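Local structure of protein FmtA (Staphylococcus aureus, 5ZH8) at residues K154-F159 with L219-E224. The protein removes D-alanyl ester groups from wall teichoic acid and lipoteichoic acid, affecting methicillin resistance, autolysis and cell wall structure. Sequence-based numbering, arbitrary orientation.
Sequences KYLPWF and LAKVIE
L156 packs on K221 and V222 in a buried, apolar loop-on-helix contact, where the turn after the short helix 152-155 lies against helix 213-227. With CG anti to its backbone N (chi1 -158°), L156 reaches the helix and both its methyls lie against one methylene of K221: L156 CD2 lies 3.8 Å and CD1 3.9 Å from K221 CG. The two side chains cross at about a right angle. L156 CD2 also lies 4.2 Å from V222 CG2, while V222 CG1 meets Y155 CB at 4.1 Å. The Y155 side chain runs on past V222 to V226 of the same helix, its OH hydrogen-bonded to the backbone N of N147. A type I beta turn from L156 to F159, closed by the hydrogen bond from F159 N to L156 O, brings the W158 indole back over L156, whose CG sits 3.8 Å above the ring plane, near the rim. These elements belong to the helical part of the beta-lactamase-like fold, away from its large antiparallel sheet; helix 167-171 also touches Y155 and V222. W158 CZ2 approaches K221 CG obliquely at 4.0 Å. The lysine chain bends on both sides of that methylene, and K221 NZ forms salt bridges with E224 OE1 (2.7 Å), one turn along the helix, and with D190 of helix 189-199.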
loop_
_atom_site.group_PDB
_atom_site.type_symbol
_atom_site.label_atom_id
_atom_site.label_comp_id
_atom_site.label_asym_id
_atom_site.label_seq_id
_atom_site.Cartn_x
_atom_site.Cartn_y
_atom_site.Cartn_z
ATOM N N LYS A 154 -20.444 -18.263 -25.308
ATOM C CA LYS A 154 -20.125 -19.021 -26.520
ATOM C C LYS A 154 -18.991 -20.018 -26.280
ATOM O O LYS A 154 -19.103 -21.192 -26.647
ATOM C CB LYS A 154 -19.748 -18.072 -27.662
ATOM C CG LYS A 154 -19.650 -18.740 -29.017
ATOM C CD LYS A 154 -19.090 -17.782 -30.044
ATOM C CE LYS A 154 -19.199 -18.364 -31.446
ATOM N NZ LYS A 154 -18.259 -17.698 -32.388
ATOM N N TYR A 155 -17.913 -19.550 -25.653
ATOM C CA TYR A 155 -16.725 -20.376 -25.436
ATOM C C TYR A 155 -16.730 -21.082 -24.081
ATOM O O TYR A 155 -16.064 -22.103 -23.908
ATOM C CB TYR A 155 -15.455 -19.535 -25.590
ATOM C CG TYR A 155 -15.458 -18.681 -26.838
ATOM C CD1 TYR A 155 -15.136 -19.216 -28.083
ATOM C CD2 TYR A 155 -15.800 -17.338 -26.771
ATOM C CE1 TYR A 155 -15.160 -18.433 -29.222
ATOM C CE2 TYR A 155 -15.818 -16.542 -27.909
ATOM C CZ TYR A 155 -15.498 -17.094 -29.134
ATOM O OH TYR A 155 -15.519 -16.314 -30.270
ATOM N N LEU A 156 -17.494 -20.542 -23.137
ATOM C CA LEU A 156 -17.551 -21.068 -21.779
ATOM C C LEU A 156 -19.019 -21.190 -21.361
ATOM O O LEU A 156 -19.502 -20.404 -20.549
ATOM C CB LEU A 156 -16.766 -20.135 -20.849
ATOM C CG LEU A 156 -16.238 -20.696 -19.532
ATOM C CD1 LEU A 156 -15.401 -21.965 -19.736
ATOM C CD2 LEU A 156 -15.425 -19.615 -18.830
ATOM N N PRO A 157 -19.737 -22.184 -21.932
ATOM C CA PRO A 157 -21.198 -22.371 -21.822
ATOM C C PRO A 157 -21.791 -22.186 -20.429
ATOM O O PRO A 157 -22.866 -21.603 -20.295
ATOM C CB PRO A 157 -21.400 -23.814 -22.281
ATOM C CG PRO A 157 -20.276 -24.068 -23.219
ATOM C CD PRO A 157 -19.118 -23.240 -22.758
ATOM N N TRP A 158 -21.099 -22.688 -19.408
ATOM C CA TRP A 158 -21.603 -22.628 -18.032
ATOM C C TRP A 158 -21.506 -21.235 -17.406
ATOM O O TRP A 158 -22.255 -20.934 -16.477
ATOM C CB TRP A 158 -20.927 -23.673 -17.129
ATOM C CG TRP A 158 -19.432 -23.731 -17.206
ATOM C CD1 TRP A 158 -18.684 -24.541 -18.013
ATOM C CD2 TRP A 158 -18.505 -22.967 -16.436
ATOM N NE1 TRP A 158 -17.348 -24.323 -17.798
ATOM C CE2 TRP A 158 -17.208 -23.362 -16.833
ATOM C CE3 TRP A 158 -18.643 -21.982 -15.449
ATOM C CZ2 TRP A 158 -16.052 -22.805 -16.280
ATOM C CZ3 TRP A 158 -17.494 -21.437 -14.891
ATOM C CH2 TRP A 158 -16.215 -21.849 -15.310
ATOM N N PHE A 159 -20.610 -20.387 -17.912
ATOM C CA PHE A 159 -20.513 -19.013 -17.432
ATOM C C PHE A 159 -21.705 -18.181 -17.919
ATOM O O PHE A 159 -21.591 -17.381 -18.853
ATOM C CB PHE A 159 -19.189 -18.371 -17.864
ATOM C CG PHE A 159 -18.836 -17.140 -17.078
ATOM C CD1 PHE A 159 -18.121 -17.250 -15.894
ATOM C CD2 PHE A 159 -19.233 -15.877 -17.508
ATOM C CE1 PHE A 159 -17.802 -16.131 -15.159
ATOM C CE2 PHE A 159 -18.916 -14.746 -16.774
ATOM C CZ PHE A 159 -18.199 -14.875 -15.598
ATOM N N LEU A 219 -11.072 -14.901 -18.532
ATOM C CA LEU A 219 -10.377 -14.982 -19.821
ATOM C C LEU A 219 -9.367 -16.119 -19.849
ATOM O O LEU A 219 -9.209 -16.783 -20.869
ATOM C CB LEU A 219 -9.668 -13.668 -20.161
ATOM C CG LEU A 219 -10.547 -12.505 -20.627
ATOM C CD1 LEU A 219 -9.707 -11.250 -20.799
ATOM C CD2 LEU A 219 -11.319 -12.852 -21.888
ATOM N N ALA A 220 -8.678 -16.336 -18.736
ATOM C CA ALA A 220 -7.752 -17.458 -18.622
ATOM C C ALA A 220 -8.491 -18.795 -18.777
ATOM O O ALA A 220 -7.981 -19.715 -19.414
ATOM C CB ALA A 220 -7.012 -17.407 -17.291
ATOM N N LYS A 221 -9.689 -18.898 -18.205
ATOM C CA LYS A 221 -10.489 -20.112 -18.325
ATOM C C LYS A 221 -11.019 -20.291 -19.752
ATOM O O LYS A 221 -11.097 -21.420 -20.256
ATOM C CB LYS A 221 -11.649 -20.096 -17.326
ATOM C CG LYS A 221 -12.418 -21.406 -17.236
ATOM C CD LYS A 221 -11.562 -22.514 -16.632
ATOM C CE LYS A 221 -11.768 -23.840 -17.353
ATOM N NZ LYS A 221 -10.662 -24.799 -17.079
ATOM N N VAL A 222 -11.384 -19.179 -20.393
ATOM C CA VAL A 222 -11.776 -19.180 -21.807
ATOM C C VAL A 222 -10.648 -19.786 -22.649
ATOM O O VAL A 222 -10.889 -20.646 -23.507
ATOM C CB VAL A 222 -12.116 -17.748 -22.308
ATOM C CG1 VAL A 222 -12.201 -17.694 -23.832
ATOM C CG2 VAL A 222 -13.419 -17.251 -21.689
ATOM N N ILE A 223 -9.420 -19.337 -22.387
ATOM C CA ILE A 223 -8.241 -19.865 -23.068
ATOM C C ILE A 223 -8.155 -21.374 -22.869
ATOM O O ILE A 223 -7.965 -22.120 -23.824
ATOM C CB ILE A 223 -6.938 -19.186 -22.579
ATOM C CG1 ILE A 223 -6.897 -17.723 -23.033
ATOM C CG2 ILE A 223 -5.701 -19.919 -23.089
ATOM C CD1 ILE A 223 -5.893 -16.874 -22.290
ATOM N N GLU A 224 -8.301 -21.817 -21.626
ATOM C CA GLU A 224 -8.218 -23.241 -21.324
ATOM C C GLU A 224 -9.304 -24.042 -22.038
ATOM O O GLU A 224 -9.031 -25.109 -22.581
ATOM C CB GLU A 224 -8.292 -23.487 -19.816
ATOM C CG GLU A 224 -7.018 -23.126 -19.074
ATOM C CD GLU A 224 -7.042 -23.566 -17.626
ATOM O OE1 GLU A 224 -8.146 -23.807 -17.083
ATOM O OE2 GLU A 224 -5.948 -23.669 -17.032
#